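Local coordinates for protein carboxylesterase YBFK (Bacillus subtilis, PDB 4CCY) that hydrolyses carboxylic esters to an alcohol and a carboxylate, as an esterase of the alpha/beta hydrolase superfamily, at residues 194-197 with 198-202. Numbering follows the deposited sequence.
Sequences PLLQ and RQIVA
Gln197 and Val201 meet one turn apart on helix 194-205, where Val201 N donates to Gln197 O (3.2 Å). Beside that bond CG2 of Val201 lies 3.2 Å from Gln197 O, because this methyl stands beside the valine's own backbone N. With CG anti to the backbone N (chi1 -180°) and a bend at chi2, the Gln197 side chain swings its amide toward the Val201 end of the turn. There NE2 lies loosely alongside Val201 CG2 and makes a weak hydrogen bond to Glu179.

On the buried flank, Leu196 O accepts a nearly straight bond from Ile200 N (3.1 Å, 173°). CG1 of Ile200 sits close to the same Leu196 O, at 3.3 Å, and carries CD1 to 4.3 Å from Leu196 CD2, an apolar contact between branch ends. The same CD2 methyl is also approached by Gln199 OE1, at 4.2 Å, the two side chains crossing at a slant. Both ends of this buried amide are satisfied, OE1 by Ser24 OG and NE2 by Ser66 OG. Arg198 N donates to Pro194 O at 3.0 Å, and its CB rests against that oxygen too. Bent at chi2, the arginine runs on toward Glu205, with which it forms a long, weak ion pair.

Ile200 also touches Phe65 and Leu192 in loops, its side chain about 10 Å from that of His273, probably a charge-relay residue. This first part of helix 194-205 is wedged between two others: Gln197, Ile200 and Val201 pack on helix 175-186, whereas Leu195 and Gln199 lean on helix 12-24.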
# COMPACT_ATOMS: atom_id res chain seq x y z
N PRO A 194 16.86 -4.97 -8.65
CA PRO A 194 17.95 -4.22 -7.99
C PRO A 194 17.65 -2.73 -7.69
O PRO A 194 18.14 -2.20 -6.69
CB PRO A 194 19.10 -4.36 -8.97
CG PRO A 194 18.85 -5.66 -9.64
CD PRO A 194 17.36 -5.83 -9.74
N LEU A 195 16.88 -2.08 -8.56
CA LEU A 195 16.55 -0.67 -8.34
C LEU A 195 15.70 -0.49 -7.09
O LEU A 195 15.96 0.41 -6.29
CB LEU A 195 15.87 -0.06 -9.57
CG LEU A 195 16.78 0.10 -10.80
CD1 LEU A 195 16.00 0.64 -11.99
CD2 LEU A 195 17.99 0.98 -10.51
N LEU A 196 14.72 -1.37 -6.90
CA LEU A 196 13.87 -1.31 -5.71
C LEU A 196 14.62 -1.67 -4.43
O LEU A 196 14.42 -1.03 -3.40
CB LEU A 196 12.61 -2.17 -5.85
CG LEU A 196 11.28 -1.42 -6.02
CD1 LEU A 196 10.11 -2.39 -5.99
CD2 LEU A 196 11.11 -0.34 -4.96
N GLN A 197 15.47 -2.69 -4.51
CA GLN A 197 16.36 -3.07 -3.41
C GLN A 197 17.13 -1.84 -2.94
O GLN A 197 17.14 -1.52 -1.74
CB GLN A 197 17.35 -4.14 -3.89
CG GLN A 197 18.35 -4.62 -2.83
CD GLN A 197 17.76 -5.68 -1.91
OE1 GLN A 197 16.81 -6.37 -2.27
NE2 GLN A 197 18.33 -5.80 -0.71
N ARG A 198 17.72 -1.13 -3.89
CA ARG A 198 18.56 0.02 -3.59
C ARG A 198 17.77 1.16 -2.93
O ARG A 198 18.21 1.73 -1.93
CB ARG A 198 19.26 0.50 -4.86
CG ARG A 198 19.94 1.85 -4.71
CD ARG A 198 21.30 1.68 -4.06
NE ARG A 198 21.76 2.92 -3.43
CZ ARG A 198 21.66 3.17 -2.13
NH1 ARG A 198 21.11 2.28 -1.32
NH2 ARG A 198 22.12 4.32 -1.64
N GLN A 199 16.59 1.45 -3.50
CA GLN A 199 15.76 2.55 -3.04
C GLN A 199 15.30 2.35 -1.60
O GLN A 199 15.40 3.26 -0.77
CB GLN A 199 14.55 2.74 -3.96
CG GLN A 199 13.64 3.88 -3.50
CD GLN A 199 12.35 3.99 -4.27
OE1 GLN A 199 12.28 3.64 -5.45
NE2 GLN A 199 11.32 4.51 -3.63
N ILE A 200 14.80 1.15 -1.30
CA ILE A 200 14.33 0.81 0.04
C ILE A 200 15.46 0.92 1.08
O ILE A 200 15.25 1.46 2.17
CB ILE A 200 13.67 -0.59 0.06
CG1 ILE A 200 12.40 -0.57 -0.80
CG2 ILE A 200 13.36 -1.02 1.49
CD1 ILE A 200 11.86 -1.95 -1.08
N VAL A 201 16.65 0.41 0.73
CA VAL A 201 17.83 0.51 1.59
C VAL A 201 18.18 1.97 1.84
O VAL A 201 18.37 2.37 2.99
CB VAL A 201 19.04 -0.27 1.01
CG1 VAL A 201 20.33 0.02 1.78
CG2 VAL A 201 18.75 -1.76 1.04
N ALA A 202 18.21 2.78 0.78
CA ALA A 202 18.54 4.21 0.88
C ALA A 202 17.46 4.97 1.65
O ALA A 202 17.75 5.96 2.32
CB ALA A 202 18.75 4.81 -0.51